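Side-chain contacts in trans-4-hydroxy-L-proline dehydratase (Clostridioides difficile 70-100-2010, PDB 6VXC), which catalyses the dehydration of trans-4-hydroxy-L-proline to (S)-1-pyrroline-5-carboxylate, using a glycyl radical, in the anaerobic breakdown of hydroxyproline: residues 168-173 with 351-356; 391-396 with 786-791. All blocks are in the same frame, centred on the assembly; numbering follows the deposited sequence.

Interaction 1. Residues 168-173 with 351-356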
loop_
_atom_site.group_PDB
_atom_site.type_symbol
_atom_site.label_atom_id
_atom_site.label_comp_id
_atom_site.label_asym_id
_atom_site.label_seq_id
_atom_site.Cartn_x
_atom_site.Cartn_y
_atom_site.Cartn_z
ATOM N N MET A 168 -16.645 5.410 10.838
ATOM C CA MET A 168 -16.762 3.968 11.029
ATOM C C MET A 168 -15.861 3.201 10.063
ATOM O O MET A 168 -15.441 2.080 10.359
ATOM C CB MET A 168 -18.217 3.504 10.835
ATOM C CG MET A 168 -19.241 4.115 11.783
ATOM S SD MET A 168 -18.732 4.012 13.531
ATOM C CE MET A 168 -18.470 2.244 13.775
ATOM N N PHE A 169 -15.627 3.745 8.881
ATOM C CA PHE A 169 -14.794 3.071 7.896
ATOM C C PHE A 169 -14.373 4.106 6.865
ATOM O O PHE A 169 -14.863 5.235 6.868
ATOM C CB PHE A 169 -15.519 1.872 7.270
ATOM C CG PHE A 169 -16.853 2.202 6.602
ATOM C CD1 PHE A 169 -16.892 2.828 5.359
ATOM C CD2 PHE A 169 -18.053 1.830 7.190
ATOM C CE1 PHE A 169 -18.121 3.093 4.719
ATOM C CE2 PHE A 169 -19.290 2.099 6.567
ATOM C CZ PHE A 169 -19.320 2.736 5.329
ATOM N N THR A 170 -13.440 3.723 5.996
ATOM C CA THR A 170 -13.012 4.592 4.907
ATOM C C THR A 170 -13.359 3.926 3.580
ATOM O O THR A 170 -13.837 2.795 3.542
ATOM C CB THR A 170 -11.506 4.909 4.965
ATOM O OG1 THR A 170 -10.764 3.739 4.598
ATOM C CG2 THR A 170 -11.061 5.382 6.370
ATOM N N GLU A 171 -13.097 4.635 2.485
ATOM C CA GLU A 171 -13.431 4.177 1.137
ATOM C C GLU A 171 -12.244 4.403 0.203
ATOM O O GLU A 171 -11.937 5.542 -0.153
ATOM C CB GLU A 171 -14.667 4.898 0.597
ATOM C CG GLU A 171 -14.947 4.528 -0.848
ATOM C CD GLU A 171 -14.906 3.036 -1.075
ATOM O OE1 GLU A 171 -15.591 2.309 -0.332
ATOM O OE2 GLU A 171 -14.194 2.584 -1.986
ATOM N N PHE A 172 -11.609 3.314 -0.224
ATOM C CA PHE A 172 -10.362 3.429 -0.972
ATOM C C PHE A 172 -10.558 3.984 -2.375
ATOM O O PHE A 172 -9.642 4.600 -2.921
ATOM C CB PHE A 172 -9.673 2.066 -1.038
ATOM C CG PHE A 172 -8.525 1.929 -0.088
ATOM C CD1 PHE A 172 -8.626 2.427 1.208
ATOM C CD2 PHE A 172 -7.334 1.359 -0.496
ATOM C CE1 PHE A 172 -7.562 2.335 2.091
ATOM C CE2 PHE A 172 -6.264 1.255 0.388
ATOM C CZ PHE A 172 -6.383 1.759 1.687
ATOM N N MET A 173 -11.736 3.817 -2.975
ATOM C CA MET A 173 -11.882 4.187 -4.377
ATOM C C MET A 173 -12.489 5.579 -4.574
ATOM O O MET A 173 -12.879 5.923 -5.693
ATOM C CB MET A 173 -12.694 3.125 -5.126
ATOM C CG MET A 173 -11.824 2.112 -5.864
ATOM S SD MET A 173 -10.651 1.268 -4.751
ATOM C CE MET A 173 -11.734 0.147 -3.884
ATOM N N LEU A 351 -6.412 11.447 2.556
ATOM C CA LEU A 351 -5.164 11.916 3.147
ATOM C C LEU A 351 -5.014 11.425 4.585
ATOM O O LEU A 351 -3.952 10.921 4.972
ATOM C CB LEU A 351 -5.108 13.443 3.053
ATOM C CG LEU A 351 -3.874 14.289 3.379
ATOM C CD1 LEU A 351 -3.775 14.596 4.843
ATOM C CD2 LEU A 351 -2.563 13.699 2.820
ATOM N N LYS A 352 -6.079 11.530 5.379
ATOM C CA LYS A 352 -6.002 11.134 6.784
ATOM C C LYS A 352 -5.610 9.669 6.919
ATOM O O LYS A 352 -4.875 9.295 7.842
ATOM C CB LYS A 352 -7.353 11.389 7.465
ATOM C CG LYS A 352 -7.790 12.855 7.520
ATOM C CD LYS A 352 -9.120 13.005 8.275
ATOM C CE LYS A 352 -9.350 14.434 8.736
ATOM N NZ LYS A 352 -10.257 14.490 9.917
ATOM N N GLU A 353 -6.081 8.825 6.002
ATOM C CA GLU A 353 -5.784 7.408 6.108
ATOM C C GLU A 353 -4.455 7.041 5.461
ATOM O O GLU A 353 -3.934 5.957 5.734
ATOM C CB GLU A 353 -6.909 6.558 5.497
ATOM C CG GLU A 353 -7.111 6.727 3.984
ATOM C CD GLU A 353 -8.369 6.011 3.471
ATOM O OE1 GLU A 353 -8.595 4.854 3.862
ATOM O OE2 GLU A 353 -9.140 6.598 2.677
ATOM N N SER A 354 -3.880 7.921 4.627
ATOM C CA SER A 354 -2.620 7.634 3.955
ATOM C C SER A 354 -1.812 8.937 3.877
ATOM O O SER A 354 -1.531 9.464 2.813
ATOM C CB SER A 354 -2.859 7.040 2.564
ATOM O OG SER A 354 -1.639 6.658 1.945
ATOM N N SER A 355 -1.377 9.442 5.031
ATOM C CA SER A 355 -0.844 10.803 5.113
ATOM C C SER A 355 0.666 10.786 4.840
ATOM O O SER A 355 1.499 10.930 5.736
ATOM C CB SER A 355 -1.186 11.407 6.472
ATOM O OG SER A 355 -0.880 12.788 6.517
ATOM N N THR A 356 1.016 10.656 3.556
ATOM C CA THR A 356 2.406 10.490 3.150
ATOM C C THR A 356 2.547 10.868 1.685
ATOM O O THR A 356 1.588 10.779 0.916
ATOM C CB THR A 356 2.877 9.042 3.351
ATOM O OG1 THR A 356 4.239 8.915 2.920
ATOM C CG2 THR A 356 2.021 8.081 2.517
HETATM O O HOH W 1 -11.945 7.222 2.484
#

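Interaction 2. Residues 391-396 with 786-791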
loop_
_atom_site.group_PDB
_atom_site.type_symbol
_atom_site.label_atom_id
_atom_site.label_comp_id
_atom_site.label_asym_id
_atom_site.label_seq_id
_atom_site.Cartn_x
_atom_site.Cartn_y
_atom_site.Cartn_z
ATOM N N LYS A 391 19.337 4.902 1.251
ATOM C CA LYS A 391 18.504 5.373 2.356
ATOM C C LYS A 391 17.365 6.282 1.860
ATOM O O LYS A 391 17.190 7.416 2.303
ATOM C CB LYS A 391 19.364 6.072 3.411
ATOM C CG LYS A 391 18.666 6.234 4.772
ATOM C CD LYS A 391 19.527 6.938 5.833
ATOM C CE LYS A 391 18.733 7.124 7.126
ATOM N NZ LYS A 391 19.545 7.598 8.290
ATOM N N LEU A 392 16.568 5.739 0.934
ATOM C CA LEU A 392 15.402 6.421 0.374
ATOM C C LEU A 392 14.122 5.726 0.823
ATOM O O LEU A 392 14.059 4.494 0.875
ATOM C CB LEU A 392 15.461 6.445 -1.155
ATOM C CG LEU A 392 16.651 7.191 -1.785
ATOM C CD1 LEU A 392 16.697 6.944 -3.290
ATOM C CD2 LEU A 392 16.648 8.698 -1.454
ATOM N N ILE A 393 13.098 6.517 1.159
ATOM C CA ILE A 393 11.857 5.917 1.656
ATOM C C ILE A 393 10.981 5.354 0.548
ATOM O O ILE A 393 10.032 4.617 0.842
ATOM C CB ILE A 393 11.045 6.909 2.519
ATOM C CG1 ILE A 393 10.677 8.173 1.744
ATOM C CG2 ILE A 393 11.783 7.234 3.804
ATOM C CD1 ILE A 393 9.856 9.155 2.579
ATOM N N GLN A 394 11.289 5.655 -0.705
ATOM C CA GLN A 394 10.739 4.933 -1.849
ATOM C C GLN A 394 11.914 4.404 -2.658
ATOM O O GLN A 394 12.889 5.115 -2.822
ATOM C CB GLN A 394 9.887 5.834 -2.735
ATOM C CG GLN A 394 8.663 6.447 -2.088
ATOM C CD GLN A 394 7.602 6.779 -3.139
ATOM O OE1 GLN A 394 6.784 5.927 -3.483
ATOM N NE2 GLN A 394 7.608 8.007 -3.640
ATOM N N PRO A 395 11.842 3.160 -3.139
ATOM C CA PRO A 395 10.780 2.186 -2.925
ATOM C C PRO A 395 10.806 1.659 -1.491
ATOM O O PRO A 395 11.713 1.970 -0.708
ATOM C CB PRO A 395 11.128 1.070 -3.902
ATOM C CG PRO A 395 12.638 1.113 -3.952
ATOM C CD PRO A 395 12.980 2.574 -3.872
ATOM N N SER A 396 9.807 0.855 -1.166
ATOM C CA SER A 396 9.721 0.185 0.123
ATOM C C SER A 396 10.422 -1.161 -0.042
ATOM O O SER A 396 9.834 -2.128 -0.539
ATOM C CB SER A 396 8.253 0.064 0.537
ATOM O OG SER A 396 8.090 -0.562 1.785
ATOM N N TYR A 786 5.666 1.195 6.287
ATOM C CA TYR A 786 6.498 2.091 5.490
ATOM C C TYR A 786 7.271 3.017 6.415
ATOM O O TYR A 786 6.902 3.219 7.568
ATOM C CB TYR A 786 5.683 2.931 4.518
ATOM C CG TYR A 786 4.846 3.997 5.184
ATOM C CD1 TYR A 786 3.712 3.658 5.907
ATOM C CD2 TYR A 786 5.203 5.340 5.109
ATOM C CE1 TYR A 786 2.936 4.629 6.505
ATOM C CE2 TYR A 786 4.436 6.322 5.711
ATOM C CZ TYR A 786 3.304 5.953 6.410
ATOM O OH TYR A 786 2.529 6.909 7.015
ATOM N N SER A 787 8.316 3.618 5.866
ATOM C CA SER A 787 9.131 4.603 6.561
ATOM C C SER A 787 8.860 5.985 5.992
ATOM O O SER A 787 8.490 6.131 4.823
ATOM C CB SER A 787 10.630 4.275 6.448
ATOM O OG SER A 787 10.911 3.005 7.003
ATOM N N ASP A 788 9.024 6.999 6.832
ATOM C CA ASP A 788 8.774 8.369 6.408
ATOM C C ASP A 788 9.615 9.312 7.251
ATOM O O ASP A 788 10.059 8.962 8.338
ATOM C CB ASP A 788 7.277 8.726 6.525
ATOM C CG ASP A 788 6.839 9.787 5.513
ATOM O OD1 ASP A 788 7.706 10.528 4.993
ATOM O OD2 ASP A 788 5.613 9.870 5.242
ATOM N N HIS A 789 9.810 10.525 6.748
ATOM C CA HIS A 789 10.443 11.555 7.558
ATOM C C HIS A 789 9.568 11.904 8.753
ATOM O O HIS A 789 8.357 12.090 8.619
ATOM C CB HIS A 789 10.716 12.804 6.721
ATOM C CG HIS A 789 11.874 12.656 5.791
ATOM N ND1 HIS A 789 11.737 12.189 4.503
ATOM C CD2 HIS A 789 13.196 12.883 5.971
ATOM C CE1 HIS A 789 12.924 12.141 3.926
ATOM N NE2 HIS A 789 13.826 12.563 4.793
ATOM N N PHE A 790 10.191 11.935 9.934
ATOM C CA PHE A 790 9.509 12.314 11.162
ATOM C C PHE A 790 8.796 13.659 11.024
ATOM O O PHE A 790 7.672 13.822 11.505
ATOM C CB PHE A 790 10.537 12.321 12.308
ATOM C CG PHE A 790 9.961 12.600 13.667
ATOM C CD1 PHE A 790 9.232 11.637 14.338
ATOM C CD2 PHE A 790 10.226 13.805 14.312
ATOM C CE1 PHE A 790 8.712 11.890 15.605
ATOM C CE2 PHE A 790 9.725 14.063 15.583
ATOM C CZ PHE A 790 8.968 13.115 16.227
ATOM N N ASN A 791 9.415 14.611 10.326
ATOM C CA ASN A 791 8.837 15.935 10.118
ATOM C C ASN A 791 7.606 15.926 9.208
ATOM O O ASN A 791 6.916 16.945 9.138
ATOM C CB ASN A 791 9.878 16.900 9.518
ATOM C CG ASN A 791 10.934 17.341 10.523
ATOM O OD1 ASN A 791 10.791 17.144 11.732
ATOM N ND2 ASN A 791 11.984 17.999 10.021
HETATM O O HOH W 2 9.347 3.494 3.265
#

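Interaction 1. Residues 168-173 with 351-356
Glu-353, the last residue of helix 348-353, reaches into the loop 168-173 and shows how one buried carboxylate can be shared among unlike partners. Its CB already heads for the loop. A chi1 of 65° tucks CG over the backbone, and the extended chain beyond it carries the acid group across. CD arrives 3.6 Å from CB of Thr-170. OE1 accepts a hydrogen bond of 2.5 Å from OG1 of Thr-170, on its syn side but 30° out of the carboxylate plane. The same OE1 lies 3.2 Å from CE1 of Phe-172, at the ring edge and near the ring plane, with ring and carboxylate 85° apart; the ring's positive rim probably suits the charge. OE2 accepts a hydrogen bond from water 1 at 2.9 Å, and that water accepts from Glu-171 N at 2.8 Å. Thr-170 OG1 is held a second time by Tyr-470 N, so the hydroxyl both gives and receives. The carboxylate of Glu-171 is engaged elsewhere, OE1 by Lys-524 in a salt bridge and OE2 by Met-173 N. Phe-172 stacks on Trp-297; its side chain is about 7 Å from that of Glu-456, by similarity the proton acceptor, and about 4 Å from a glycerol probably from the crystallisation liquor. This is consistent with a second-shell network behind an aromatic at the wall of the glycyl radical enzyme active site.

Interaction 2. Residues 391-396 with 786-791
Strands 780-782 and 787-789 form a two-stranded antiparallel unit whose connection carries Gly-785, the radical site of the activated enzyme though not a radical here; Ile-393, in the loop that leads into strand 396-401, packs on strand 787-789. Ile-393 does nearly all the touching. Its CB lies 3.5 Å from O of Ser-787, and CG2 faces CB of Ser-787 at 4.1 Å. A chi1 of 59° sends the CG1 branch on along the strand: CD1 comes 3.5 Å from OD1 of Asp-788 and 4.1 Å from ND1 of His-789. The backbones meet through water 2, which donates to O of Ile-393 and accepts from N of Ser-787, each at 2.8 Å. Other residues look after the polar ends: Ser-787 OG is bonded to Trp-421 O, Asp-788 OD1 to Asn-792 ND2, and Asp-788 OD2 probably to Thr-356. OD1 also receives a weak bond from N of His-789. Ile-780, on the partner strand, touches Ile-393 as well. An aliphatic side chain against oxygens and an imidazole offers shape more than direction, and the directed component between the two segments passes through a single water.

From the N terminus, the chain leaves helix 158-166, runs through 168-173, and returns after 177 largely helical residues at the end of helix 348-353, where interaction 1 closes the loop. Only then does interaction 2 open, after helix 378-390; its own loop spans 389 residues and closes near the C terminus on strand 787-789. The two loops therefore follow in series, neither nested nor crossed. Space joins them nonetheless: their centres are 19 Å apart, yet Thr-356 OG1 and Asp-788 OD2, 2.9 Å apart, probably share a hydrogen bond. Residues 351-356 thus touch both loop 168-173, near the active site, and the strand that follows the radical-bearing glycine.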